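Side-chain contacts in AA9 family lytic polysaccharide monooxygenase cel61B (Hypocrea jecorina, PDB 2VTC), which oxidatively cleaves glycosidic bonds in crystalline and amorphous polysaccharides such as cellulose, using a copper centre, a reducing agent and O2 or H2O2: residues Q138-N143 and N159-K164; E179-H184 and P226-N231; S123-N128 and C198-V203. All coordinates share one frame; numbering follows the deposited sequence.

Contact 1 (Q138-N143 and N159-K164); sequences QEAGIN and NKWTVK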
loop_
_atom_site.group_PDB
_atom_site.type_symbol
_atom_site.label_atom_id
_atom_site.label_comp_id
_atom_site.label_asym_id
_atom_site.label_seq_id
_atom_site.Cartn_x
_atom_site.Cartn_y
_atom_site.Cartn_z
ATOM N N GLN A 138 1.107 -9.910 0.845
ATOM C CA GLN A 138 -0.351 -10.101 0.790
ATOM C C GLN A 138 -0.876 -9.777 -0.611
ATOM O O GLN A 138 -0.442 -8.818 -1.242
ATOM C CB GLN A 138 -1.030 -9.223 1.855
ATOM C CG GLN A 138 -2.585 -9.239 1.892
ATOM C CD GLN A 138 -3.218 -8.296 0.863
ATOM O OE1 GLN A 138 -2.717 -7.185 0.597
ATOM N NE2 GLN A 138 -4.344 -8.731 0.284
ATOM N N GLU A 139 -1.785 -10.612 -1.107
ATOM C CA GLU A 139 -2.503 -10.288 -2.343
ATOM C C GLU A 139 -3.899 -10.917 -2.338
ATOM O O GLU A 139 -4.099 -12.029 -1.819
ATOM C CB GLU A 139 -1.728 -10.732 -3.598
ATOM C CG GLU A 139 -1.466 -12.242 -3.704
ATOM C CD GLU A 139 -0.762 -12.672 -4.967
ATOM O OE1 GLU A 139 -0.430 -11.806 -5.821
ATOM O OE2 GLU A 139 -0.557 -13.906 -5.127
ATOM N N ALA A 140 -4.858 -10.190 -2.894
ATOM C CA ALA A 140 -6.235 -10.701 -2.991
ATOM C C ALA A 140 -6.852 -10.135 -4.253
ATOM O O ALA A 140 -6.721 -8.938 -4.549
ATOM C CB ALA A 140 -7.049 -10.324 -1.758
ATOM N N GLY A 141 -7.549 -10.993 -5.002
ATOM C CA GLY A 141 -8.121 -10.596 -6.289
ATOM C C GLY A 141 -9.629 -10.759 -6.324
ATOM O O GLY A 141 -10.332 -10.182 -5.488
ATOM N N ILE A 142 -10.107 -11.541 -7.298
ATOM C CA ILE A 142 -11.557 -11.812 -7.478
ATOM C C ILE A 142 -11.864 -13.249 -7.033
ATOM O O ILE A 142 -11.065 -14.152 -7.275
ATOM C CB ILE A 142 -11.979 -11.583 -8.954
ATOM C CG1 ILE A 142 -13.516 -11.543 -9.095
ATOM C CG2 ILE A 142 -11.366 -12.628 -9.898
ATOM C CD1 ILE A 142 -13.996 -11.130 -10.469
ATOM N N ASN A 143 -12.993 -13.430 -6.347
ATOM C CA ASN A 143 -13.519 -14.749 -6.039
ATOM C C ASN A 143 -14.239 -15.220 -7.307
ATOM O O ASN A 143 -15.190 -14.579 -7.736
ATOM C CB ASN A 143 -14.454 -14.640 -4.828
ATOM C CG ASN A 143 -15.110 -15.960 -4.467
ATOM O OD1 ASN A 143 -15.523 -16.707 -5.342
ATOM N ND2 ASN A 143 -15.196 -16.252 -3.169
ATOM N N ASN A 159 -14.113 -0.243 5.400
ATOM C CA ASN A 159 -12.895 0.416 4.906
ATOM C C ASN A 159 -11.622 -0.098 5.571
ATOM O O ASN A 159 -10.604 0.597 5.542
ATOM C CB ASN A 159 -12.989 1.943 5.076
ATOM C CG ASN A 159 -13.545 2.655 3.852
ATOM O OD1 ASN A 159 -13.196 3.810 3.593
ATOM N ND2 ASN A 159 -14.413 1.981 3.094
ATOM N N LYS A 160 -11.692 -1.290 6.161
ATOM C CA LYS A 160 -10.560 -1.911 6.866
ATOM C C LYS A 160 -9.993 -3.089 6.078
ATOM O O LYS A 160 -10.750 -3.886 5.530
ATOM C CB LYS A 160 -10.984 -2.410 8.249
ATOM C CG LYS A 160 -11.240 -1.309 9.269
ATOM C CD LYS A 160 -12.063 -1.829 10.434
ATOM C CE LYS A 160 -12.641 -0.697 11.273
ATOM N NZ LYS A 160 -13.596 0.198 10.528
ATOM N N TRP A 161 -8.663 -3.210 6.034
ATOM C CA TRP A 161 -8.015 -4.385 5.448
ATOM C C TRP A 161 -6.936 -4.945 6.379
ATOM O O TRP A 161 -6.059 -4.201 6.834
ATOM C CB TRP A 161 -7.401 -4.080 4.067
ATOM C CG TRP A 161 -7.210 -5.341 3.291
ATOM C CD1 TRP A 161 -6.043 -6.037 3.097
ATOM C CD2 TRP A 161 -8.240 -6.093 2.636
ATOM N NE1 TRP A 161 -6.293 -7.178 2.356
ATOM C CE2 TRP A 161 -7.636 -7.233 2.067
ATOM C CE3 TRP A 161 -9.631 -5.910 2.490
ATOM C CZ2 TRP A 161 -8.366 -8.192 1.352
ATOM C CZ3 TRP A 161 -10.351 -6.858 1.779
ATOM C CH2 TRP A 161 -9.716 -7.983 1.215
ATOM N N THR A 162 -7.006 -6.244 6.643
ATOM C CA THR A 162 -6.074 -6.924 7.558
ATOM C C THR A 162 -4.915 -7.536 6.780
ATOM O O THR A 162 -5.122 -8.257 5.792
ATOM C CB THR A 162 -6.786 -8.034 8.380
ATOM O OG1 THR A 162 -7.734 -7.431 9.269
ATOM C CG2 THR A 162 -5.781 -8.856 9.206
ATOM N N VAL A 163 -3.698 -7.235 7.237
ATOM C CA VAL A 163 -2.476 -7.797 6.674
ATOM C C VAL A 163 -1.617 -8.352 7.809
ATOM O O VAL A 163 -1.274 -7.618 8.729
ATOM C CB VAL A 163 -1.658 -6.723 5.880
ATOM C CG1 VAL A 163 -0.379 -7.311 5.333
ATOM C CG2 VAL A 163 -2.490 -6.178 4.721
ATOM N N LYS A 164 -1.275 -9.629 7.723
ATOM C CA LYS A 164 -0.363 -10.280 8.670
ATOM C C LYS A 164 1.116 -10.024 8.349
ATOM O O LYS A 164 1.556 -10.249 7.210
ATOM C CB LYS A 164 -0.616 -11.793 8.708
ATOM C CG LYS A 164 0.072 -12.497 9.887
ATOM C CD LYS A 164 -0.171 -14.005 9.873
ATOM C CE LYS A 164 0.477 -14.679 11.072
ATOM N NZ LYS A 164 -0.045 -14.163 12.385
#
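Gln-138 meets Trp-161 where the end of its side-chain amide comes up to the pyrrole edge of the indole. Its NE2 lies near the ring plane, 3.2 Å from Trp-161 NE1, but both nitrogens are donors, so this is a close approach without a hydrogen bond. The amide is turned 61° from the indole plane, and the two side chains cross at about a right angle. Farther round the same ring, Ala-140 CB packs obliquely on Trp-161 CZ2 at 4.0 Å. The aliphatic base of the glutamine is used as well: Gln-138 CB rests 4.0 Å from Val-163 CG1, while its CG faces the other methyl of that valine.

The glutamine reaches the indole because CG lies anti to the backbone N (chi1 177°) and the chain then bends sharply at chi2 (-82°). Its amide is held by strand 113-119: OE1 is hydrogen-bonded to the hydroxyl of Thr-115, and NE2 makes a weak hydrogen bond to the carbonyl oxygen of Ile-113. A leucine here would probably leave the Thr-115 hydroxyl and the Ile-113 carbonyl oxygen without their amide partners.

The contact illustrates how two sheets of a beta-sandwich meet. Strand 133-143 belongs to the mixed sheet and pairs with strand 113-119, whereas 160-164 is an outermost strand of the four-stranded antiparallel sheet; the axes of 138-140 and 160-164 approach to 8.5 Å. Helix 150-156, part of the connection between them, lays Ala-150, Asp-153 and Leu-154 against the indole.

Contact 2 (E179-H184 and P226-N231); sequences ELLAAH and PGILFN
Leu-181, on strand 172-182, and Ala-183, just beyond Ala-182, face Ile-228 and Phe-230 on an irregular chain with no helix or strand of its own. The backbones stay well apart: the nearest alpha carbons, Ala-183 CA and Ile-228 CA, are separated by 7.8 Å, and no hydrogen bond passes between the segments. The backbone of 179-182 is bonded on one flank to Tyr-195 and Gln-193 and on the other to Val-114 and Pro-112, so the loop 226-231 can approach it through side chains alone.

Two separate apolar touches span the gap. Leu-181 and Ile-228 meet through terminal methyls, CD2 of the leucine lying 3.8 Å from CD1 of the isoleucine. The CA-CB bond of Ile-228 points away from the strand, and it is the fold of its chain, with chi1 at -68° and chi2 at -63°, that swings CD1 back toward the leucine. Phe-230 presents the far end of its ring to Ala-183: CZ is 3.7 Å and CE2 3.8 Å from the alanine CB, which approaches at an oblique slant. The ring of Tyr-239 also meets that of Phe-230, with the planes at about 55°, and the hydroxyl of that tyrosine bonds to the carbonyl oxygen of Gly-227.

Because the interaction is wholly apolar and mostly buried, it probably depends on shape and on the exclusion of water rather than on directional bonds. It packs the C-terminal loop against the strand leading to His-184, a residue that by similarity contributes to O2 binding and whose ring stacks on the copper ligand His-108.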
loop_
_atom_site.group_PDB
_atom_site.type_symbol
_atom_site.label_atom_id
_atom_site.label_comp_id
_atom_site.label_asym_id
_atom_site.label_seq_id
_atom_site.Cartn_x
_atom_site.Cartn_y
_atom_site.Cartn_z
ATOM N N GLU A 179 -1.619 -1.267 -1.045
ATOM C CA GLU A 179 -2.031 -0.683 -2.322
ATOM C C GLU A 179 -3.328 -1.250 -2.887
ATOM O O GLU A 179 -3.473 -2.455 -2.993
ATOM C CB GLU A 179 -0.923 -0.872 -3.346
ATOM C CG GLU A 179 -1.178 -0.227 -4.721
ATOM C CD GLU A 179 -0.003 -0.452 -5.643
ATOM O OE1 GLU A 179 0.623 -1.555 -5.577
ATOM O OE2 GLU A 179 0.330 0.472 -6.449
ATOM N N LEU A 180 -4.234 -0.358 -3.281
ATOM C CA LEU A 180 -5.469 -0.754 -3.962
ATOM C C LEU A 180 -5.289 -0.456 -5.430
ATOM O O LEU A 180 -4.859 0.644 -5.810
ATOM C CB LEU A 180 -6.678 0.031 -3.420
ATOM C CG LEU A 180 -6.824 0.130 -1.902
ATOM C CD1 LEU A 180 -8.057 0.947 -1.494
ATOM C CD2 LEU A 180 -6.855 -1.193 -1.230
ATOM N N LEU A 181 -5.608 -1.432 -6.281
ATOM C CA LEU A 181 -5.526 -1.196 -7.722
ATOM C C LEU A 181 -6.961 -1.176 -8.257
ATOM O O LEU A 181 -7.506 -2.238 -8.597
ATOM C CB LEU A 181 -4.725 -2.276 -8.434
ATOM C CG LEU A 181 -3.205 -2.286 -8.126
ATOM C CD1 LEU A 181 -2.974 -3.060 -6.835
ATOM C CD2 LEU A 181 -2.464 -2.920 -9.272
ATOM N N ALA A 182 -7.565 0.014 -8.297
ATOM C CA ALA A 182 -8.986 0.159 -8.714
ATOM C C ALA A 182 -9.079 -0.003 -10.228
ATOM O O ALA A 182 -8.440 0.721 -11.029
ATOM C CB ALA A 182 -9.569 1.510 -8.228
ATOM N N ALA A 183 -9.898 -0.991 -10.627
ATOM C CA ALA A 183 -9.862 -1.521 -11.972
ATOM C C ALA A 183 -11.096 -1.197 -12.845
ATOM O O ALA A 183 -11.189 -1.719 -13.942
ATOM C CB ALA A 183 -9.636 -3.058 -11.927
ATOM N N HIS A 184 -11.999 -0.348 -12.355
ATOM C CA HIS A 184 -13.201 0.032 -13.153
ATOM C C HIS A 184 -12.868 0.545 -14.557
ATOM O O HIS A 184 -13.676 0.366 -15.503
ATOM C CB HIS A 184 -14.089 1.020 -12.403
ATOM C CG HIS A 184 -13.337 2.140 -11.759
ATOM N ND1 HIS A 184 -13.279 3.407 -12.296
ATOM C CD2 HIS A 184 -12.607 2.177 -10.618
ATOM C CE1 HIS A 184 -12.546 4.181 -11.512
ATOM N NE2 HIS A 184 -12.116 3.457 -10.494
ATOM N N PRO A 226 -1.146 -8.457 -17.745
ATOM C CA PRO A 226 -2.490 -9.044 -17.871
ATOM C C PRO A 226 -3.531 -8.684 -16.797
ATOM O O PRO A 226 -4.743 -8.741 -17.086
ATOM C CB PRO A 226 -2.201 -10.561 -17.926
ATOM C CG PRO A 226 -0.865 -10.729 -17.272
ATOM C CD PRO A 226 -0.109 -9.496 -17.707
ATOM N N GLY A 227 -3.089 -8.326 -15.582
ATOM C CA GLY A 227 -3.988 -7.915 -14.513
ATOM C C GLY A 227 -4.058 -6.409 -14.346
ATOM O O GLY A 227 -4.767 -5.900 -13.470
ATOM N N ILE A 228 -3.323 -5.703 -15.211
ATOM C CA ILE A 228 -3.327 -4.236 -15.244
ATOM C C ILE A 228 -4.264 -3.735 -16.362
ATOM O O ILE A 228 -5.055 -2.794 -16.156
ATOM C CB ILE A 228 -1.892 -3.661 -15.476
ATOM C CG1 ILE A 228 -0.981 -3.930 -14.261
ATOM C CG2 ILE A 228 -1.920 -2.143 -15.883
ATOM C CD1 ILE A 228 -1.404 -3.280 -12.937
ATOM N N LEU A 229 -4.147 -4.393 -17.512
ATOM C CA LEU A 229 -4.960 -4.083 -18.701
ATOM C C LEU A 229 -5.864 -5.290 -19.018
ATOM O O LEU A 229 -5.390 -6.302 -19.532
ATOM C CB LEU A 229 -4.055 -3.786 -19.880
ATOM C CG LEU A 229 -4.701 -3.412 -21.233
ATOM C CD1 LEU A 229 -5.398 -2.058 -21.142
ATOM C CD2 LEU A 229 -3.672 -3.442 -22.346
ATOM N N PHE A 230 -7.136 -5.154 -18.666
ATOM C CA PHE A 230 -8.100 -6.266 -18.765
ATOM C C PHE A 230 -9.514 -5.739 -18.658
ATOM O O PHE A 230 -9.751 -4.629 -18.187
ATOM C CB PHE A 230 -7.822 -7.337 -17.679
ATOM C CG PHE A 230 -8.335 -6.966 -16.314
ATOM C CD1 PHE A 230 -9.516 -7.517 -15.815
ATOM C CD2 PHE A 230 -7.639 -6.053 -15.513
ATOM C CE1 PHE A 230 -10.020 -7.157 -14.575
ATOM C CE2 PHE A 230 -8.112 -5.702 -14.259
ATOM C CZ PHE A 230 -9.302 -6.254 -13.765
ATOM N N ASN A 231 -10.486 -6.561 -19.071
ATOM C CA ASN A 231 -11.872 -6.145 -19.046
ATOM C C ASN A 231 -12.560 -6.595 -17.753
ATOM O O ASN A 231 -12.742 -7.792 -17.546
ATOM C CB ASN A 231 -12.601 -6.720 -20.283
ATOM C CG ASN A 231 -14.021 -6.219 -20.414
ATOM O OD1 ASN A 231 -14.479 -5.361 -19.656
ATOM N ND2 ASN A 231 -14.748 -6.781 -21.392
#

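Contact 3 (S123-N128 and C198-V203); sequences SCTTVN and CVNIAV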
loop_
_atom_site.group_PDB
_atom_site.type_symbol
_atom_site.label_atom_id
_atom_site.label_comp_id
_atom_site.label_asym_id
_atom_site.label_seq_id
_atom_site.Cartn_x
_atom_site.Cartn_y
_atom_site.Cartn_z
ATOM N N SER A 123 17.526 4.217 9.864
ATOM C CA SER A 123 16.145 4.536 10.219
ATOM C C SER A 123 15.288 4.703 8.953
ATOM O O SER A 123 15.745 5.281 7.970
ATOM C CB SER A 123 16.111 5.848 10.984
ATOM O OG SER A 123 14.774 6.178 11.309
ATOM N N CYS A 124 14.039 4.247 9.001
ATOM C CA CYS A 124 13.140 4.472 7.854
ATOM C C CYS A 124 12.777 5.945 7.737
ATOM O O CYS A 124 12.446 6.414 6.643
ATOM C CB CYS A 124 11.902 3.556 7.900
ATOM S SG CYS A 124 12.226 1.786 7.627
ATOM N N THR A 125 12.904 6.691 8.842
ATOM C CA THR A 125 12.547 8.120 8.862
ATOM C C THR A 125 13.424 8.984 7.941
ATOM O O THR A 125 13.055 10.120 7.590
ATOM C CB THR A 125 12.582 8.680 10.310
ATOM O OG1 THR A 125 13.947 8.742 10.751
ATOM C CG2 THR A 125 11.779 7.793 11.267
ATOM N N THR A 126 14.584 8.452 7.548
ATOM C CA THR A 126 15.524 9.194 6.713
ATOM C C THR A 126 15.961 8.416 5.473
ATOM O O THR A 126 16.919 8.779 4.815
ATOM C CB THR A 126 16.775 9.619 7.538
ATOM O OG1 THR A 126 17.316 8.458 8.158
ATOM C CG2 THR A 126 16.396 10.632 8.614
ATOM N N VAL A 127 15.237 7.341 5.140
ATOM C CA VAL A 127 15.600 6.472 4.029
ATOM C C VAL A 127 15.426 7.193 2.678
ATOM O O VAL A 127 14.592 8.116 2.550
ATOM C CB VAL A 127 14.750 5.153 4.098
ATOM C CG1 VAL A 127 13.330 5.397 3.584
ATOM C CG2 VAL A 127 15.401 4.008 3.373
ATOM N N ASN A 128 16.229 6.782 1.696
ATOM C CA ASN A 128 16.041 7.169 0.308
ATOM C C ASN A 128 15.019 6.190 -0.288
ATOM O O ASN A 128 15.337 5.015 -0.510
ATOM C CB ASN A 128 17.380 7.086 -0.443
ATOM C CG ASN A 128 17.297 7.515 -1.909
ATOM O OD1 ASN A 128 18.348 7.721 -2.550
ATOM N ND2 ASN A 128 16.086 7.634 -2.461
ATOM N N CYS A 198 2.276 4.192 2.143
ATOM C CA CYS A 198 3.381 3.658 2.944
ATOM C C CYS A 198 3.316 4.053 4.420
ATOM O O CYS A 198 2.946 5.189 4.767
ATOM C CB CYS A 198 4.705 4.115 2.324
ATOM S SG CYS A 198 5.046 3.424 0.728
ATOM N N VAL A 199 3.697 3.108 5.281
ATOM C CA VAL A 199 3.780 3.335 6.743
ATOM C C VAL A 199 5.099 2.749 7.296
ATOM O O VAL A 199 5.509 1.665 6.894
ATOM C CB VAL A 199 2.565 2.758 7.520
ATOM C CG1 VAL A 199 1.243 3.362 7.004
ATOM C CG2 VAL A 199 2.524 1.233 7.416
ATOM N N ASN A 200 5.769 3.487 8.191
ATOM C CA ASN A 200 6.975 2.975 8.858
ATOM C C ASN A 200 6.532 2.072 9.988
ATOM O O ASN A 200 5.833 2.521 10.898
ATOM C CB ASN A 200 7.790 4.140 9.458
ATOM C CG ASN A 200 8.359 5.083 8.414
ATOM O OD1 ASN A 200 8.614 4.713 7.269
ATOM N ND2 ASN A 200 8.580 6.342 8.835
ATOM N N ILE A 201 6.896 0.801 9.916
ATOM C CA ILE A 201 6.671 -0.122 11.027
ATOM C C ILE A 201 7.919 -0.983 11.295
ATOM O O ILE A 201 8.285 -1.864 10.502
ATOM C CB ILE A 201 5.441 -1.058 10.828
ATOM C CG1 ILE A 201 4.175 -0.274 10.479
ATOM C CG2 ILE A 201 5.218 -1.888 12.111
ATOM C CD1 ILE A 201 3.025 -1.181 9.969
ATOM N N ALA A 202 8.578 -0.715 12.412
ATOM C CA ALA A 202 9.693 -1.554 12.799
ATOM C C ALA A 202 9.134 -2.872 13.320
ATOM O O ALA A 202 8.024 -2.907 13.877
ATOM C CB ALA A 202 10.534 -0.854 13.857
ATOM N N VAL A 203 9.908 -3.946 13.136
ATOM C CA VAL A 203 9.509 -5.289 13.520
ATOM C C VAL A 203 10.435 -5.816 14.621
ATOM O O VAL A 203 11.657 -5.635 14.560
ATOM C CB VAL A 203 9.486 -6.213 12.278
ATOM C CG1 VAL A 203 9.318 -7.698 12.653
ATOM C CG2 VAL A 203 8.350 -5.778 11.328
#
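Cys-124 and Thr-125 lie over one face of the flat side-chain amide of Asn-200. The cysteine contributes its CB, which stands above the amide plane 3.5 Å from Asn-200 OD1 and 3.9 Å from Asn-200 CG. On the same face, but nearer the nitrogen end, Thr-125 CG2 comes to 4.3 Å from Asn-200 ND2, a looser touch. Aliphatic carbons thus lie against both ends of one amide, without a hydrogen bond between the segments.

The sulfur takes little part. With chi1 at -69°, Cys-124 SG sits beside its own backbone N and is committed to the disulfide with Cys-120, which ties this turn to the end of strand 113-119. A short 3-10 element at 124-125 places both residues over the asparagine; next to it, the hydroxyls of Ser-123 and Thr-125 share a hydrogen bond of 2.8 Å between OG and OG1.

Asn-200 belongs to strand 193-204, and its polar atoms find their partners elsewhere: OD1 accepts from Trp-56 NE1, while ND2 donates to the carbonyl oxygen of Ile-87. The principle illustrated is a division of labour. Hydrogen bonds satisfy both ends of a buried amide and fix its rotation, leaving its face to serve as a flat surface on which a disulfide-bearing turn can pack.

Overall arrangement
All three contacts reach the same mixed sheet and lie within the single AA9 domain. Contact 1 joins that sheet to the smaller antiparallel one; contact 2 lies toward the copper-site end, and contact 3 on the opposite side of the chain's centre. Centres of contacts 1 and 2 are 15 Å apart, those of 1 and 3 are 22 Å, and those of 2 and 3 are 28 Å, and none touches another. Along the chain, contact 1 is nested inside contact 3 and closes before contact 2 opens, strand 160-164 being followed by 172-182; contacts 2 and 3 interleave. These two thus pack loops onto the neighbouring antiparallel strands 172-182 and 193-204.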